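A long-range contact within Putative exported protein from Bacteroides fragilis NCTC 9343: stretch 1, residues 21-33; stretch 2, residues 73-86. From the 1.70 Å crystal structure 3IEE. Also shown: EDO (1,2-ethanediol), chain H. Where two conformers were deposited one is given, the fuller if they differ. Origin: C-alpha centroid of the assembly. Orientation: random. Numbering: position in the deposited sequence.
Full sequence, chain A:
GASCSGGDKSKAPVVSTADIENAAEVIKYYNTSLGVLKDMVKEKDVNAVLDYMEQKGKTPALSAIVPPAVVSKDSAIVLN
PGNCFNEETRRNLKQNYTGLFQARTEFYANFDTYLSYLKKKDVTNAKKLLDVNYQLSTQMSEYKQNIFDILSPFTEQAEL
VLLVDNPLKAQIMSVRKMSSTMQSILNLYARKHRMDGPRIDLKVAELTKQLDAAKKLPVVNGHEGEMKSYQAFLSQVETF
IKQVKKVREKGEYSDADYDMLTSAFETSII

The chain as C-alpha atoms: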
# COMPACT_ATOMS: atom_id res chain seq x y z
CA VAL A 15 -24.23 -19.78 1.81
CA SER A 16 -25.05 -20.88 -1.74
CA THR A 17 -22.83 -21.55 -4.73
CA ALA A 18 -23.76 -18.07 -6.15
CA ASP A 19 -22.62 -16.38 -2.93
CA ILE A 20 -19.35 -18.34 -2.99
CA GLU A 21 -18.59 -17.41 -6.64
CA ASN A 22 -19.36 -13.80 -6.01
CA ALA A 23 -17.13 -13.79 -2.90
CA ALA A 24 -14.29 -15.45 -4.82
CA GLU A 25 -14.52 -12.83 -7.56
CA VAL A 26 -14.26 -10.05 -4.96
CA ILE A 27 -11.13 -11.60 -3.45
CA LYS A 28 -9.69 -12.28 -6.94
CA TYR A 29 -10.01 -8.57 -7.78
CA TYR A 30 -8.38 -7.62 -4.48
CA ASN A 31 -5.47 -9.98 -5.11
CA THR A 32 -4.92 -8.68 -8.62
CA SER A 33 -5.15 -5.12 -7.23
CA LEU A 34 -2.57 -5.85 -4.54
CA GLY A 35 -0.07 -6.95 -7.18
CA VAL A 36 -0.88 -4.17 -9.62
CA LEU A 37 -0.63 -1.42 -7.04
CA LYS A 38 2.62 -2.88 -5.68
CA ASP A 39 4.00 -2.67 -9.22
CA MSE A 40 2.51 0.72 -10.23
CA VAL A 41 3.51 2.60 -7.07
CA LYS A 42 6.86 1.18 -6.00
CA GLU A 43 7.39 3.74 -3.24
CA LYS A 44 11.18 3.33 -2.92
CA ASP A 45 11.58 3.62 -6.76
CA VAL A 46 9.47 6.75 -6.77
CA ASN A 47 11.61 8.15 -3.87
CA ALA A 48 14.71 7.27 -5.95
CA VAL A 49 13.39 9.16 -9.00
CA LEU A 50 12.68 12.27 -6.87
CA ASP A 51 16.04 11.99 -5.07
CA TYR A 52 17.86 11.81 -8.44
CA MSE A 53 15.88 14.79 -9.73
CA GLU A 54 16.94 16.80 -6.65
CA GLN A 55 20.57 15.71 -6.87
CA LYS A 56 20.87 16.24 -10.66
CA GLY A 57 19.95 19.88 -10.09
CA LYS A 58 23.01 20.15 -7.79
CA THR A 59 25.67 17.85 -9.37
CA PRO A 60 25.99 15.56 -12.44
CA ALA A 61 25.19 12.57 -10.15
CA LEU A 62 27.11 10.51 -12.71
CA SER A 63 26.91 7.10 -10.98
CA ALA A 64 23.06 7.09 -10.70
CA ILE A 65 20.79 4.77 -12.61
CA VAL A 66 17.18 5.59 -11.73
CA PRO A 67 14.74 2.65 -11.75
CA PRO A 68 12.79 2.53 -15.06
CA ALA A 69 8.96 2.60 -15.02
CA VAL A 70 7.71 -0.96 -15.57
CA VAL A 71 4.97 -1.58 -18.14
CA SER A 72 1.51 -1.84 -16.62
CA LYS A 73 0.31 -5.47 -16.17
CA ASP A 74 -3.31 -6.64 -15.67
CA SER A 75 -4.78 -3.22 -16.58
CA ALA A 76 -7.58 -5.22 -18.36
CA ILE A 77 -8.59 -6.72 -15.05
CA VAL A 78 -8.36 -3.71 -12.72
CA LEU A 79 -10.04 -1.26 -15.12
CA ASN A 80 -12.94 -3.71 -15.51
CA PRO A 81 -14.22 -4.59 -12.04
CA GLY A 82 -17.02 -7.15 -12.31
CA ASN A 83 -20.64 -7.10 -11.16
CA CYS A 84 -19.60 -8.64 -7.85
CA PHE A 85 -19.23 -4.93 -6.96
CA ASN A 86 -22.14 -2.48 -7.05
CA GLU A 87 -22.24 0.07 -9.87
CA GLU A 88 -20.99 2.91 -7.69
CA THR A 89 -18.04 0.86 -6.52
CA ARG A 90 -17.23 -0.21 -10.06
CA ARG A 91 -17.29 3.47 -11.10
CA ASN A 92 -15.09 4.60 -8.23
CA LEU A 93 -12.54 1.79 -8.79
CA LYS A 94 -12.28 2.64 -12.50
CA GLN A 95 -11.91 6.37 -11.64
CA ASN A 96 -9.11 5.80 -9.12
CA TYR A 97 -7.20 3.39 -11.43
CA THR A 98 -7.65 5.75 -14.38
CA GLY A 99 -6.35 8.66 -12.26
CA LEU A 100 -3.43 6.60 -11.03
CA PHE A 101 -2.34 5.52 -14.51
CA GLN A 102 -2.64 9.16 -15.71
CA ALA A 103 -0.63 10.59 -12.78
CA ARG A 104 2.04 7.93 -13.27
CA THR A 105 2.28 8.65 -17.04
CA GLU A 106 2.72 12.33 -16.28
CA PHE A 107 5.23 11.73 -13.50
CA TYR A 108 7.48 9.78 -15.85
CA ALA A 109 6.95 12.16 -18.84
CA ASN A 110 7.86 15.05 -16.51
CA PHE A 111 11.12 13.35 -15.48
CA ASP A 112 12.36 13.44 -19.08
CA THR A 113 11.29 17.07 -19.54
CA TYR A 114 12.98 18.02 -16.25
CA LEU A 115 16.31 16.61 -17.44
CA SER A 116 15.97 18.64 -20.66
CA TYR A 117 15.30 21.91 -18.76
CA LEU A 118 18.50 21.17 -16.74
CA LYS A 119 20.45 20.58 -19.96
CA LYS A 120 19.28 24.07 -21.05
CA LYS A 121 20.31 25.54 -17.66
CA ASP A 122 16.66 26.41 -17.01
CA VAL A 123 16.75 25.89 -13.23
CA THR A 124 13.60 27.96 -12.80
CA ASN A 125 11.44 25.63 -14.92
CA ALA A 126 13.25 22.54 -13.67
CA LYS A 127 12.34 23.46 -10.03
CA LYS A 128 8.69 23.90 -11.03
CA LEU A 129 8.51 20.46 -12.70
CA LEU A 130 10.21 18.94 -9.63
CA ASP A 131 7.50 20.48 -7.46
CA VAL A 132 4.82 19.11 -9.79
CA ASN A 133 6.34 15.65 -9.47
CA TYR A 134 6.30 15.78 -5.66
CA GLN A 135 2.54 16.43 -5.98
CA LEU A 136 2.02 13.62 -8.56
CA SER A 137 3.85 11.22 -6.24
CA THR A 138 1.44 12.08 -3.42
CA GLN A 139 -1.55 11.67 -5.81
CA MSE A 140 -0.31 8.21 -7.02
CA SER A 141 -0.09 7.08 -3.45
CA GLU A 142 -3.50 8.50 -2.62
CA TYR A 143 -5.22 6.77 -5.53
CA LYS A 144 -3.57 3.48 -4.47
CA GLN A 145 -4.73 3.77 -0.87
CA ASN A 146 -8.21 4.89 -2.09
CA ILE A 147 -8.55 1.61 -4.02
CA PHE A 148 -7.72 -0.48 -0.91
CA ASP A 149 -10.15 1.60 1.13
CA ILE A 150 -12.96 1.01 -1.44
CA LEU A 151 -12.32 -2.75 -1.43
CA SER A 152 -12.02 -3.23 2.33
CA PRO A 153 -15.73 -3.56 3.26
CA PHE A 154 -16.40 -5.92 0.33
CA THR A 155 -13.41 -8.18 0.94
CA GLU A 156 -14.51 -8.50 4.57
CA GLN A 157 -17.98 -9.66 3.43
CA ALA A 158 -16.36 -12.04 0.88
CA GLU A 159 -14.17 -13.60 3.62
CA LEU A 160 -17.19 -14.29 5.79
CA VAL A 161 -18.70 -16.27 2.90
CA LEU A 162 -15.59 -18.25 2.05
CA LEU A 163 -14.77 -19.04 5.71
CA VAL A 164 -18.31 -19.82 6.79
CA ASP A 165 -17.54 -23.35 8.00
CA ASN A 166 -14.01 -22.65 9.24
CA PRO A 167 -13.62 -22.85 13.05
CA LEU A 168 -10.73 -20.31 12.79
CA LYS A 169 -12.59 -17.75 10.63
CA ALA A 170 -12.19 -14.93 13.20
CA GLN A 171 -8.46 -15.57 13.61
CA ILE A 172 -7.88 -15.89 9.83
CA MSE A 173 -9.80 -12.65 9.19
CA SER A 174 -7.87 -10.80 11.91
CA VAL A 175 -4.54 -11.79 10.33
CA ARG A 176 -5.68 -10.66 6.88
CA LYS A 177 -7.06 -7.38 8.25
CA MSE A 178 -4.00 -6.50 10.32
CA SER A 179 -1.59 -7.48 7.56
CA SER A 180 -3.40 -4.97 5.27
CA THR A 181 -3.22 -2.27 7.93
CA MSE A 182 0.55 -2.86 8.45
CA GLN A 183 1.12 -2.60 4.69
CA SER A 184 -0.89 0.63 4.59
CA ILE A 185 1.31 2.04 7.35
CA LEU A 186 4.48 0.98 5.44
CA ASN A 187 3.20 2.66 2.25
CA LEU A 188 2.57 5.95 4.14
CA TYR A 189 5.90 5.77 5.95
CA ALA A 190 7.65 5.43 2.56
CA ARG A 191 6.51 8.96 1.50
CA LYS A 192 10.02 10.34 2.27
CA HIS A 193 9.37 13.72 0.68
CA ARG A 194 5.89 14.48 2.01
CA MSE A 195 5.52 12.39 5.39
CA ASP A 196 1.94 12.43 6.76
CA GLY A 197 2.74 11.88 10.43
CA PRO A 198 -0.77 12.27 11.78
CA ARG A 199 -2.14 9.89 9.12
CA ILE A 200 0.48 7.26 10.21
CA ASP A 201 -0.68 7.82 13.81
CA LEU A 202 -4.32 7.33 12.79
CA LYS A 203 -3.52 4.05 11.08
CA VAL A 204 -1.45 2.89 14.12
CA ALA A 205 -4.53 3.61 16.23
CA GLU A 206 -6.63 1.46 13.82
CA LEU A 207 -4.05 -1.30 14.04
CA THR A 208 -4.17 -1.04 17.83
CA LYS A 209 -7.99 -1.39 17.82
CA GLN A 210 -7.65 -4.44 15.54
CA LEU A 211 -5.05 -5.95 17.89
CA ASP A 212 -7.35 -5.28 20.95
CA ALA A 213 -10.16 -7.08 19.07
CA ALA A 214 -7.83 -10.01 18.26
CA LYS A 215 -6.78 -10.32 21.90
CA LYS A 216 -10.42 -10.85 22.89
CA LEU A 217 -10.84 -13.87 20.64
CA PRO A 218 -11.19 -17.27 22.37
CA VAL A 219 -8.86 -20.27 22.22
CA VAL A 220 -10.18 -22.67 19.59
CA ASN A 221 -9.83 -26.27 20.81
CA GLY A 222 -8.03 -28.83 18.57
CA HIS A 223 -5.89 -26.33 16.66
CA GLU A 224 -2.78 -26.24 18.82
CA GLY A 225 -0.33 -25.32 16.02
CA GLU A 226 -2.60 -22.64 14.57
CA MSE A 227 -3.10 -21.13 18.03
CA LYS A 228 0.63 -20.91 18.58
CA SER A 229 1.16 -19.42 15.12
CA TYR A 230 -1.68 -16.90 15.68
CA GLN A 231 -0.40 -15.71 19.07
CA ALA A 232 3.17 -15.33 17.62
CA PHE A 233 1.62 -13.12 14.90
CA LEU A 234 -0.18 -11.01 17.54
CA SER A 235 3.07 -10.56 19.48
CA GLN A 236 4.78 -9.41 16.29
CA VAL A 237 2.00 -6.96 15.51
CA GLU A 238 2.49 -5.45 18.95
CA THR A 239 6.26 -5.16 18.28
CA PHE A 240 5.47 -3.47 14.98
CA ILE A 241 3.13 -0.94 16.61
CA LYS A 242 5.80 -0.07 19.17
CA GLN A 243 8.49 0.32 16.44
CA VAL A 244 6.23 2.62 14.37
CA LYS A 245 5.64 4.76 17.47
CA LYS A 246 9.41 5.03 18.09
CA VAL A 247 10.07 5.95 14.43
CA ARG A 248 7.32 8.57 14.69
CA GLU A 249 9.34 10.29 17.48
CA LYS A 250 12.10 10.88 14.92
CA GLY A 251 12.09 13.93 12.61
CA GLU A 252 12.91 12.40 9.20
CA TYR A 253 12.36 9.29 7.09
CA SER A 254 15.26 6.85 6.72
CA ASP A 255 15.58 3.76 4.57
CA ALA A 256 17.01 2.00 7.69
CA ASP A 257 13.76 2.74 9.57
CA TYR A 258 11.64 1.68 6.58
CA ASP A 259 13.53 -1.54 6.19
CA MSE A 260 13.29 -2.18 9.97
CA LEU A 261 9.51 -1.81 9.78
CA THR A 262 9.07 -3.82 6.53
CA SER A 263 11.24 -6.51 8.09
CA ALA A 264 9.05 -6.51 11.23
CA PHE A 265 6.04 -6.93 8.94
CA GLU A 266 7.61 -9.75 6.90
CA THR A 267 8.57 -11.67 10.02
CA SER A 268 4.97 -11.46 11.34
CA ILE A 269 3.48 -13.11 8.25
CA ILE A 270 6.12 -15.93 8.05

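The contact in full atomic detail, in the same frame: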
# COMPACT_ATOMS: atom_id res chain seq x y z
N GLU A 21 -19.22 -17.90 -5.41
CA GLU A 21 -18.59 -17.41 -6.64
C GLU A 21 -18.37 -15.93 -6.55
O GLU A 21 -17.25 -15.45 -6.79
CB GLU A 21 -19.40 -17.75 -7.91
CG GLU A 21 -18.49 -17.71 -9.18
CD GLU A 21 -19.10 -18.32 -10.45
OE1 GLU A 21 -20.34 -18.52 -10.53
OE2 GLU A 21 -18.32 -18.58 -11.38
N ASN A 22 -19.42 -15.21 -6.14
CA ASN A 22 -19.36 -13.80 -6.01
C ASN A 22 -18.19 -13.43 -5.08
O ASN A 22 -17.39 -12.58 -5.38
CB ASN A 22 -20.67 -13.28 -5.41
CG ASN A 22 -20.84 -11.84 -5.63
OD1 ASN A 22 -21.04 -11.43 -6.79
ND2 ASN A 22 -20.69 -11.02 -4.58
N ALA A 23 -18.14 -14.07 -3.91
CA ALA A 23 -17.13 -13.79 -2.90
C ALA A 23 -15.73 -14.04 -3.44
O ALA A 23 -14.82 -13.28 -3.21
CB ALA A 23 -17.38 -14.65 -1.65
N ALA A 24 -15.55 -15.15 -4.14
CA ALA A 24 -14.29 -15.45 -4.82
C ALA A 24 -13.88 -14.39 -5.82
O ALA A 24 -12.69 -14.06 -5.90
CB ALA A 24 -14.37 -16.81 -5.54
N GLU A 25 -14.83 -13.86 -6.58
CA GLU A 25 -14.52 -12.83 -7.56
C GLU A 25 -14.03 -11.56 -6.88
O GLU A 25 -13.12 -10.90 -7.36
CB GLU A 25 -15.72 -12.52 -8.43
CG GLU A 25 -16.03 -13.54 -9.49
CD GLU A 25 -14.83 -13.84 -10.37
OE1 GLU A 25 -14.16 -12.90 -10.84
OE2 GLU A 25 -14.54 -15.04 -10.55
N VAL A 26 -14.64 -11.23 -5.75
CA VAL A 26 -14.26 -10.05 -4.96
C VAL A 26 -12.82 -10.19 -4.50
O VAL A 26 -12.00 -9.29 -4.69
CB VAL A 26 -15.16 -9.82 -3.80
CG1 VAL A 26 -14.53 -8.78 -2.80
CG2 VAL A 26 -16.57 -9.35 -4.31
N ILE A 27 -12.51 -11.35 -3.95
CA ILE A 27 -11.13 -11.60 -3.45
C ILE A 27 -10.11 -11.66 -4.59
O ILE A 27 -9.00 -11.12 -4.45
CB ILE A 27 -11.08 -12.83 -2.51
CG1 ILE A 27 -11.99 -12.62 -1.28
CG2 ILE A 27 -9.64 -13.08 -2.03
CD1 ILE A 27 -11.59 -11.49 -0.44
N LYS A 28 -10.49 -12.27 -5.71
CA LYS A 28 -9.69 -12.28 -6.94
C LYS A 28 -9.29 -10.86 -7.33
O LYS A 28 -8.11 -10.57 -7.52
CB LYS A 28 -10.46 -12.93 -8.07
CG LYS A 28 -10.45 -14.46 -8.07
CD LYS A 28 -11.50 -14.99 -9.04
CE LYS A 28 -11.24 -16.42 -9.53
NZ LYS A 28 -12.28 -16.81 -10.50
N TYR A 29 -10.28 -9.98 -7.39
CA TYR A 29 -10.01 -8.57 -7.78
C TYR A 29 -9.09 -7.86 -6.80
O TYR A 29 -8.20 -7.09 -7.22
CB TYR A 29 -11.30 -7.80 -7.99
CG TYR A 29 -11.11 -6.40 -8.52
CD1 TYR A 29 -10.88 -5.34 -7.64
CD2 TYR A 29 -11.14 -6.13 -9.88
CE1 TYR A 29 -10.73 -4.03 -8.13
CE2 TYR A 29 -10.98 -4.84 -10.38
CZ TYR A 29 -10.75 -3.78 -9.48
OH TYR A 29 -10.58 -2.49 -9.93
N TYR A 30 -9.28 -8.11 -5.51
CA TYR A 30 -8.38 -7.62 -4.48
C TYR A 30 -6.96 -8.13 -4.72
O TYR A 30 -6.01 -7.37 -4.70
CB TYR A 30 -8.81 -8.05 -3.06
CG TYR A 30 -7.76 -7.66 -2.02
CD1 TYR A 30 -7.70 -6.38 -1.48
CD2 TYR A 30 -6.78 -8.56 -1.62
CE1 TYR A 30 -6.72 -6.02 -0.56
CE2 TYR A 30 -5.80 -8.20 -0.72
CZ TYR A 30 -5.77 -6.96 -0.19
OH TYR A 30 -4.76 -6.66 0.74
N ASN A 31 -6.81 -9.43 -4.94
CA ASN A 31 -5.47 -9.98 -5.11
C ASN A 31 -4.76 -9.45 -6.34
O ASN A 31 -3.54 -9.15 -6.28
CB ASN A 31 -5.53 -11.52 -5.13
CG ASN A 31 -5.83 -12.12 -3.75
OD1 ASN A 31 -5.50 -11.54 -2.70
ND2 ASN A 31 -6.40 -13.33 -3.76
N THR A 32 -5.49 -9.29 -7.43
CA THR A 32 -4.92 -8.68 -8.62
C THR A 32 -4.53 -7.22 -8.32
O THR A 32 -3.45 -6.77 -8.73
CB THR A 32 -5.89 -8.75 -9.81
OG1 THR A 32 -6.07 -10.14 -10.15
CG2 THR A 32 -5.36 -7.95 -11.01
N SER A 33 -5.41 -6.51 -7.61
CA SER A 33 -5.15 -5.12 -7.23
C SER A 33 -3.91 -4.97 -6.37
O SER A 33 -3.12 -4.04 -6.56
CB SER A 33 -6.33 -4.48 -6.47
OG SER A 33 -7.51 -4.32 -7.25
N LYS A 73 0.83 -4.11 -15.98
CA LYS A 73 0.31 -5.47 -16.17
C LYS A 73 -1.12 -5.52 -15.63
O LYS A 73 -1.46 -4.76 -14.71
CB LYS A 73 1.16 -6.49 -15.40
CG LYS A 73 2.65 -6.57 -15.84
CD LYS A 73 3.48 -7.31 -14.77
CE LYS A 73 4.99 -6.99 -14.88
NZ LYS A 73 5.84 -8.17 -14.53
N ASP A 74 -1.96 -6.38 -16.21
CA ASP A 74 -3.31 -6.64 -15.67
C ASP A 74 -4.22 -5.40 -15.61
O ASP A 74 -5.24 -5.41 -14.89
CB ASP A 74 -3.24 -7.34 -14.30
CG ASP A 74 -2.84 -8.81 -14.39
OD1 ASP A 74 -3.01 -9.44 -15.48
OD2 ASP A 74 -2.42 -9.35 -13.33
N SER A 75 -3.92 -4.40 -16.43
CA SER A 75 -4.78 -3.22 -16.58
C SER A 75 -6.18 -3.62 -17.06
O SER A 75 -7.16 -2.99 -16.62
CB SER A 75 -4.16 -2.17 -17.50
OG SER A 75 -4.21 -2.55 -18.87
N ALA A 76 -6.27 -4.70 -17.84
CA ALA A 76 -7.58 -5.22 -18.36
C ALA A 76 -8.47 -5.70 -17.21
O ALA A 76 -9.69 -5.59 -17.25
CB ALA A 76 -7.36 -6.38 -19.36
N ILE A 77 -7.85 -6.22 -16.16
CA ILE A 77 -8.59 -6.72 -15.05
C ILE A 77 -9.00 -5.55 -14.16
O ILE A 77 -10.19 -5.39 -13.85
CB ILE A 77 -7.78 -7.77 -14.30
CG1 ILE A 77 -7.41 -8.90 -15.26
CG2 ILE A 77 -8.54 -8.27 -13.05
CD1 ILE A 77 -6.51 -10.00 -14.66
N VAL A 78 -8.04 -4.73 -13.76
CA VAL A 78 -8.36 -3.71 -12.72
C VAL A 78 -9.26 -2.58 -13.25
O VAL A 78 -10.04 -1.98 -12.50
CB VAL A 78 -7.09 -3.16 -12.07
CG1 VAL A 78 -6.34 -4.26 -11.33
CG2 VAL A 78 -6.16 -2.49 -13.10
N LEU A 79 -9.17 -2.30 -14.54
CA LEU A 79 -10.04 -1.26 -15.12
C LEU A 79 -11.43 -1.81 -15.41
O LEU A 79 -12.29 -1.04 -15.85
CB LEU A 79 -9.46 -0.67 -16.40
CG LEU A 79 -8.19 0.21 -16.20
CD1 LEU A 79 -7.47 0.50 -17.56
CD2 LEU A 79 -8.62 1.51 -15.47
N ASN A 80 -11.65 -3.11 -15.22
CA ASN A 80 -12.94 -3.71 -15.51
C ASN A 80 -13.49 -4.50 -14.33
O ASN A 80 -13.73 -5.69 -14.45
CB ASN A 80 -12.86 -4.54 -16.78
CG ASN A 80 -12.56 -3.69 -17.98
OD1 ASN A 80 -13.42 -2.93 -18.43
ND2 ASN A 80 -11.30 -3.76 -18.48
N PRO A 81 -13.70 -3.84 -13.18
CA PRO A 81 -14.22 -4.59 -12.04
C PRO A 81 -15.58 -5.19 -12.43
O PRO A 81 -16.36 -4.55 -13.15
CB PRO A 81 -14.37 -3.53 -10.93
CG PRO A 81 -14.51 -2.24 -11.67
CD PRO A 81 -13.58 -2.41 -12.87
N GLY A 82 -15.82 -6.40 -11.97
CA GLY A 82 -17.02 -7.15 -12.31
C GLY A 82 -18.23 -6.75 -11.48
O GLY A 82 -18.14 -5.93 -10.57
N ASN A 83 -19.36 -7.40 -11.78
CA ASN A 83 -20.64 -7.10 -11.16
C ASN A 83 -20.80 -7.65 -9.73
O ASN A 83 -21.86 -7.51 -9.09
CB ASN A 83 -21.81 -7.51 -12.09
CG ASN A 83 -21.96 -9.03 -12.27
OD1 ASN A 83 -21.19 -9.82 -11.65
ND2 ASN A 83 -22.97 -9.44 -13.03
N CYS A 84 -19.74 -8.29 -9.25
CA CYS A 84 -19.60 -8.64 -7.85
C CYS A 84 -19.48 -7.38 -6.98
O CYS A 84 -19.68 -7.45 -5.76
CB CYS A 84 -18.39 -9.57 -7.63
SG CYS A 84 -16.85 -8.92 -8.12
N PHE A 85 -19.22 -6.24 -7.62
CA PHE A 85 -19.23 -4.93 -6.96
C PHE A 85 -20.45 -4.16 -7.47
O PHE A 85 -20.85 -4.35 -8.66
CB PHE A 85 -17.98 -4.15 -7.30
CG PHE A 85 -16.70 -4.82 -6.84
CD1 PHE A 85 -16.35 -4.86 -5.50
CD2 PHE A 85 -15.87 -5.43 -7.75
CE1 PHE A 85 -15.19 -5.47 -5.11
CE2 PHE A 85 -14.71 -6.04 -7.35
CZ PHE A 85 -14.37 -6.08 -6.06
N ASN A 86 -21.01 -3.29 -6.62
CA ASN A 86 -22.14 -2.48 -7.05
C ASN A 86 -21.68 -1.39 -8.02
O ASN A 86 -20.49 -1.13 -8.14
CB ASN A 86 -22.94 -1.95 -5.85
CG ASN A 86 -22.12 -1.07 -4.95
OD1 ASN A 86 -21.35 -0.22 -5.42
ND2 ASN A 86 -22.27 -1.27 -3.65
C1 EDO H . -2.44 -2.78 1.31
O1 EDO H . -2.84 -1.88 2.37
C2 EDO H . -2.72 -4.25 1.63
O2 EDO H . -4.15 -4.54 1.56
O HOH W 1 -3.89 -11.24 -11.88

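Residues 21-33 form an uninterrupted stretch of helix, against which residues 73-86 lie as a short helical segment followed by loop. The contact buries 568 Å², both sides summed, and is mainly apolar, with one direct hydrogen bond between the stretches. The two stretches run in opposite senses along it: Cys84 lies near Asn22, whereas Val78 lies near Ser33.

Tyr29 covers the most surface. Its CA-to-CB bond points toward the second stretch, and with chi1 in the t well the ring reaches far enough for its OH to donate a hydrogen bond to Val78 O (2.7 Å). This carbonyl lies at the ring edge, near the ring plane, as does Ile77 O, 3.6 Å from Tyr29 CE2. Tyrosine suits the site because a large apolar ring is buried while its one polar atom is satisfied by the backbone. Pro81 packs against the same ring, its CB 3.7 Å from Tyr29 CE2, and Phe85 presents its edge to the Tyr29 face in an offset edge-to-face pair, with centroids 5.3 Å apart and planes at 69°. Phe85 CE2 comes within 3.8 Å of Tyr29 CG.

Cys84 is the second large contributor. It sits within the type I turn from Gly82 to Phe85, and its CA-to-CB bond points toward the helix. Its CB lies 3.8 Å from Val26 CG2, and its SG, 3.8 Å from Glu25 CB, meets the aliphatic base of a side chain whose OE2 is engaged in a salt bridge with Lys28 NZ (2.9 Å). Asn22 closes this end: although its CA-to-CB bond points sideways, its amide approaches the turn, with OD1 3.3 Å from Cys84 CA. Val26 joins the cysteine to the aromatic pair, since its CG2 also lies over one face of the Phe85 ring and its CG1 is 4.1 Å from Phe85 CE1.

Thr32 anchors the other end. Its CG2 packs 3.8 Å from both Ile77 CG2 and Val78 CG1 and 4.0 Å from Asp74 CB, while its OG1 is 3.0 Å from a water that donates a hydrogen bond to Asp74 OD2 (2.8 Å). Threonine thus combines a methyl group for the apolar contact with a hydroxyl for the solvent-mediated link. Asp74, at the N-cap position, makes no capping bond with its side chain. Beside Thr32, Ser33 OG donates to Tyr29 O (2.9 Å), so this small buried side chain is satisfied within its own helix while lying 4.2 Å from Val78 CG1.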